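Local coordinates for protein delta-aminolevulinic acid dehydratase (Toxoplasma gondii ME49, PDB 3OBK) that catalyses the condensation of two molecules of 5-aminolevulinic acid to porphobilinogen, an early step of tetrapyrrole biosynthesis, and assembles as an octamer, at residues 158-169 with 186-197. Residues are numbered along the deposited sequence; the frame is centred on the assembly and turned at random.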
loop_
_atom_site.group_PDB
_atom_site.type_symbol
_atom_site.label_atom_id
_atom_site.label_comp_id
_atom_site.label_asym_id
_atom_site.label_seq_id
_atom_site.Cartn_x
_atom_site.Cartn_y
_atom_site.Cartn_z
ATOM N N ASN A 158 -20.200 32.503 0.732
ATOM C CA ASN A 158 -18.946 32.009 0.218
ATOM C C ASN A 158 -18.369 32.787 -0.945
ATOM O O ASN A 158 -17.250 33.288 -0.867
ATOM C CB ASN A 158 -19.072 30.564 -0.212
ATOM C CG ASN A 158 -17.728 29.898 -0.318
ATOM O OD1 ASN A 158 -17.183 29.452 0.697
ATOM N ND2 ASN A 158 -17.158 29.856 -1.533
ATOM N N ASP A 159 -19.127 32.854 -2.022
ATOM C CA ASP A 159 -18.597 33.293 -3.291
ATOM C C ASP A 159 -18.335 34.793 -3.338
ATOM O O ASP A 159 -17.384 35.258 -3.960
ATOM C CB ASP A 159 -19.582 32.911 -4.395
ATOM C CG ASP A 159 -19.773 31.403 -4.509
ATOM O OD1 ASP A 159 -19.059 30.622 -3.833
ATOM O OD2 ASP A 159 -20.653 31.018 -5.299
ATOM N N LEU A 160 -19.185 35.548 -2.670
ATOM C CA LEU A 160 -19.030 36.978 -2.616
ATOM C C LEU A 160 -17.790 37.252 -1.765
ATOM O O LEU A 160 -17.006 38.170 -2.053
ATOM C CB LEU A 160 -20.302 37.626 -2.057
ATOM C CG LEU A 160 -20.259 39.152 -1.923
ATOM C CD1 LEU A 160 -19.958 39.811 -3.294
ATOM C CD2 LEU A 160 -21.549 39.696 -1.263
ATOM N N THR A 161 -17.585 36.412 -0.751
ATOM C CA THR A 161 -16.384 36.526 0.076
ATOM C C THR A 161 -15.143 36.244 -0.743
ATOM O O THR A 161 -14.178 36.976 -0.637
ATOM C CB THR A 161 -16.440 35.631 1.320
ATOM O OG1 THR A 161 -17.462 36.116 2.188
ATOM C CG2 THR A 161 -15.086 35.635 2.059
ATOM N N VAL A 162 -15.181 35.235 -1.611
ATOM C CA VAL A 162 -14.024 34.949 -2.460
ATOM C C VAL A 162 -13.663 36.167 -3.331
ATOM O O VAL A 162 -12.491 36.529 -3.468
ATOM C CB VAL A 162 -14.232 33.663 -3.313
ATOM C CG1 VAL A 162 -13.091 33.468 -4.334
ATOM C CG2 VAL A 162 -14.325 32.450 -2.389
ATOM N N HIS A 163 -14.676 36.828 -3.884
ATOM C CA HIS A 163 -14.435 38.019 -4.707
ATOM C C HIS A 163 -13.634 39.079 -3.928
ATOM O O HIS A 163 -12.657 39.621 -4.457
ATOM C CB HIS A 163 -15.764 38.583 -5.200
ATOM C CG HIS A 163 -15.640 39.630 -6.272
ATOM N ND1 HIS A 163 -14.558 39.714 -7.135
ATOM C CD2 HIS A 163 -16.503 40.605 -6.655
ATOM C CE1 HIS A 163 -14.755 40.707 -7.988
ATOM N NE2 HIS A 163 -15.933 41.252 -7.727
ATOM N N GLN A 164 -14.037 39.335 -2.676
ATOM C CA GLN A 164 -13.305 40.242 -1.787
ATOM C C GLN A 164 -11.879 39.771 -1.536
ATOM O O GLN A 164 -10.937 40.572 -1.563
ATOM C CB GLN A 164 -14.001 40.399 -0.429
ATOM C CG GLN A 164 -15.413 41.001 -0.420
ATOM C CD GLN A 164 -15.511 42.341 -1.124
ATOM O OE1 GLN A 164 -15.509 42.396 -2.334
ATOM N NE2 GLN A 164 -15.610 43.419 -0.362
ATOM N N LEU A 165 -11.709 38.476 -1.283
ATOM C CA LEU A 165 -10.367 37.944 -1.008
ATOM C C LEU A 165 -9.453 38.039 -2.230
ATOM O O LEU A 165 -8.225 38.223 -2.083
ATOM C CB LEU A 165 -10.440 36.494 -0.567
ATOM C CG LEU A 165 -11.242 36.185 0.681
ATOM C CD1 LEU A 165 -11.323 34.676 0.870
ATOM C CD2 LEU A 165 -10.633 36.876 1.864
ATOM N N CYS A 166 -10.038 37.915 -3.425
ATOM C CA CYS A 166 -9.283 38.122 -4.651
ATOM C C CYS A 166 -8.774 39.555 -4.734
ATOM O O CYS A 166 -7.619 39.787 -5.120
ATOM C CB CYS A 166 -10.090 37.761 -5.889
ATOM S SG CYS A 166 -10.363 35.956 -6.054
ATOM N N LYS A 167 -9.595 40.511 -4.327
ATOM C CA LYS A 167 -9.155 41.895 -4.368
ATOM C C LYS A 167 -8.063 42.099 -3.352
ATOM O O LYS A 167 -7.068 42.715 -3.654
ATOM C CB LYS A 167 -10.297 42.872 -4.087
ATOM C CG LYS A 167 -11.336 42.986 -5.192
ATOM C CD LYS A 167 -12.493 43.776 -4.632
ATOM C CE LYS A 167 -13.564 44.092 -5.629
ATOM N NZ LYS A 167 -14.382 45.234 -5.076
ATOM N N GLN A 168 -8.266 41.571 -2.152
ATOM C CA GLN A 168 -7.279 41.638 -1.093
ATOM C C GLN A 168 -5.963 41.041 -1.501
ATOM O O GLN A 168 -4.916 41.668 -1.282
ATOM C CB GLN A 168 -7.739 40.935 0.181
ATOM C CG GLN A 168 -6.774 41.144 1.358
ATOM C CD GLN A 168 -7.203 40.431 2.605
ATOM O OE1 GLN A 168 -8.025 39.522 2.554
ATOM N NE2 GLN A 168 -6.660 40.844 3.739
ATOM N N ALA A 169 -5.995 39.840 -2.065
ATOM C CA ALA A 169 -4.734 39.195 -2.490
ATOM C C ALA A 169 -3.988 40.012 -3.554
ATOM O O ALA A 169 -2.767 40.051 -3.530
ATOM C CB ALA A 169 -4.947 37.713 -2.975
ATOM N N MET A 186 -13.025 29.664 3.006
ATOM C CA MET A 186 -14.084 29.671 2.007
ATOM C C MET A 186 -13.772 28.565 1.051
ATOM O O MET A 186 -12.621 28.212 0.871
ATOM C CB MET A 186 -14.140 30.988 1.252
ATOM C CG MET A 186 -14.491 32.184 2.136
ATOM S SD MET A 186 -16.071 32.008 2.995
ATOM C CE MET A 186 -15.663 31.423 4.656
ATOM N N ASP A 187 -14.797 28.000 0.444
ATOM C CA ASP A 187 -14.597 26.983 -0.542
ATOM C C ASP A 187 -14.080 27.590 -1.820
ATOM O O ASP A 187 -14.583 28.598 -2.280
ATOM C CB ASP A 187 -15.903 26.257 -0.802
ATOM C CG ASP A 187 -16.234 25.297 0.293
ATOM O OD1 ASP A 187 -15.284 24.807 0.931
ATOM O OD2 ASP A 187 -17.435 25.055 0.544
ATOM N N GLY A 188 -13.053 26.977 -2.387
ATOM C CA GLY A 188 -12.600 27.364 -3.720
ATOM C C GLY A 188 -11.766 28.617 -3.809
ATOM O O GLY A 188 -11.406 29.018 -4.895
ATOM N N ARG A 189 -11.407 29.228 -2.687
ATOM C CA ARG A 189 -10.658 30.489 -2.777
ATOM C C ARG A 189 -9.267 30.332 -3.389
ATOM O O ARG A 189 -8.799 31.257 -4.054
ATOM C CB ARG A 189 -10.614 31.239 -1.418
ATOM C CG ARG A 189 -9.474 30.944 -0.465
ATOM C CD ARG A 189 -9.608 29.609 0.255
ATOM N NE ARG A 189 -9.071 29.709 1.612
ATOM C CZ ARG A 189 -8.753 28.678 2.387
ATOM N NH1 ARG A 189 -8.887 27.441 1.954
ATOM N NH2 ARG A 189 -8.260 28.893 3.606
ATOM N N VAL A 190 -8.607 29.181 -3.191
ATOM C CA VAL A 190 -7.230 29.056 -3.673
ATOM C C VAL A 190 -7.197 29.255 -5.174
ATOM O O VAL A 190 -6.452 30.065 -5.689
ATOM C CB VAL A 190 -6.529 27.723 -3.301
ATOM C CG1 VAL A 190 -5.174 27.670 -3.982
ATOM C CG2 VAL A 190 -6.361 27.575 -1.745
ATOM N N SER A 191 -8.018 28.521 -5.879
ATOM C CA SER A 191 -7.987 28.589 -7.332
ATOM C C SER A 191 -8.380 29.958 -7.833
ATOM O O SER A 191 -7.829 30.419 -8.832
ATOM C CB SER A 191 -8.939 27.568 -7.939
ATOM O OG SER A 191 -8.812 27.536 -9.351
ATOM N N ALA A 192 -9.345 30.589 -7.153
ATOM C CA ALA A 192 -9.879 31.862 -7.594
ATOM C C ALA A 192 -8.802 32.911 -7.414
ATOM O O ALA A 192 -8.578 33.764 -8.310
ATOM C CB ALA A 192 -11.144 32.229 -6.819
ATOM N N ILE A 193 -8.131 32.857 -6.264
ATOM C CA ILE A 193 -7.056 33.814 -5.986
ATOM C C ILE A 193 -5.921 33.583 -6.964
ATOM O O ILE A 193 -5.363 34.514 -7.494
ATOM C CB ILE A 193 -6.526 33.724 -4.545
ATOM C CG1 ILE A 193 -7.616 34.207 -3.582
ATOM C CG2 ILE A 193 -5.281 34.554 -4.446
ATOM C CD1 ILE A 193 -7.567 33.757 -2.130
ATOM N N ARG A 194 -5.613 32.327 -7.230
ATOM C CA ARG A 194 -4.527 32.002 -8.140
ATOM C C ARG A 194 -4.727 32.650 -9.524
ATOM O O ARG A 194 -3.786 33.189 -10.085
ATOM C CB ARG A 194 -4.395 30.486 -8.276
ATOM C CG ARG A 194 -3.218 30.028 -9.147
ATOM C CD ARG A 194 -1.859 30.296 -8.503
ATOM N NE ARG A 194 -1.333 31.616 -8.825
ATOM C CZ ARG A 194 -0.406 32.249 -8.119
ATOM N NH1 ARG A 194 -0.014 33.453 -8.494
ATOM N NH2 ARG A 194 0.131 31.693 -7.031
ATOM N N GLU A 195 -5.952 32.600 -10.045
ATOM C CA GLU A 195 -6.231 33.022 -11.407
ATOM C C GLU A 195 -6.231 34.519 -11.482
ATOM O O GLU A 195 -5.737 35.071 -12.457
ATOM C CB GLU A 195 -7.583 32.497 -11.884
ATOM C CG GLU A 195 -7.761 32.546 -13.385
ATOM C CD GLU A 195 -9.133 32.024 -13.868
ATOM O OE1 GLU A 195 -9.337 30.789 -13.847
ATOM O OE2 GLU A 195 -9.972 32.855 -14.310
ATOM N N SER A 196 -6.795 35.153 -10.455
ATOM C CA SER A 196 -6.778 36.596 -10.293
ATOM C C SER A 196 -5.357 37.122 -10.268
ATOM O O SER A 196 -5.023 38.073 -10.994
ATOM C CB SER A 196 -7.477 36.997 -8.987
ATOM O OG SER A 196 -8.821 36.543 -8.967
ATOM N N LEU A 197 -4.528 36.510 -9.432
ATOM C CA LEU A 197 -3.132 36.868 -9.370
ATOM C C LEU A 197 -2.490 36.779 -10.754
ATOM O O LEU A 197 -1.793 37.684 -11.181
ATOM C CB LEU A 197 -2.379 35.978 -8.374
ATOM C CG LEU A 197 -2.672 36.252 -6.896
ATOM C CD1 LEU A 197 -1.987 35.240 -6.002
ATOM C CD2 LEU A 197 -2.247 37.647 -6.486
#
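Asn158 grips the backbone of Asp187 with both ends of its side-chain amide. OD1 of Asn158 accepts from Asp187 N at 2.8 Å, and ND2 of Asn158 donates to Asp187 O at 3.0 Å; each bond uses an in-plane carbonyl lone pair. A further bond from ND2 to Asp159 OD1 helps fix the amide's rotation. Arg24 of a neighbouring subunit donates hydrogen bonds from NH1 to Asn158 OD1 and from its backbone N to Asp187 OD2, tying the start of helix 158-175 and the loop leading into helix 189-199 to that chain. Apolar contacts continue from Met186 in this loop down the two helices. The bent Met186 chain crosses Thr161 at about a right angle, CG of Met186 lying 3.5 Å from Thr161 CG2. With CG1 anti to the backbone N (chi1 173°), Val162 presses this methyl on Ala192 CB, 3.4 Å away, while its CG2 faces Met186 CB and Arg189 CB. Ala169 CB abuts Ile193 CG2 at 3.5 Å. Cys166 SG sits 3.3 Å from Ser196 OG, whose hydroxyl donates to Ala192 O one turn back in its own helix.

Helices 158-175 and 189-199 are the outer TIM-barrel helices before and after strand 179-182 in the chain, their segment axes 9.1 Å apart at 42°. Leu165 also reaches strand 130-135, whereas Val190 and Arg194 pack on strand 206-213.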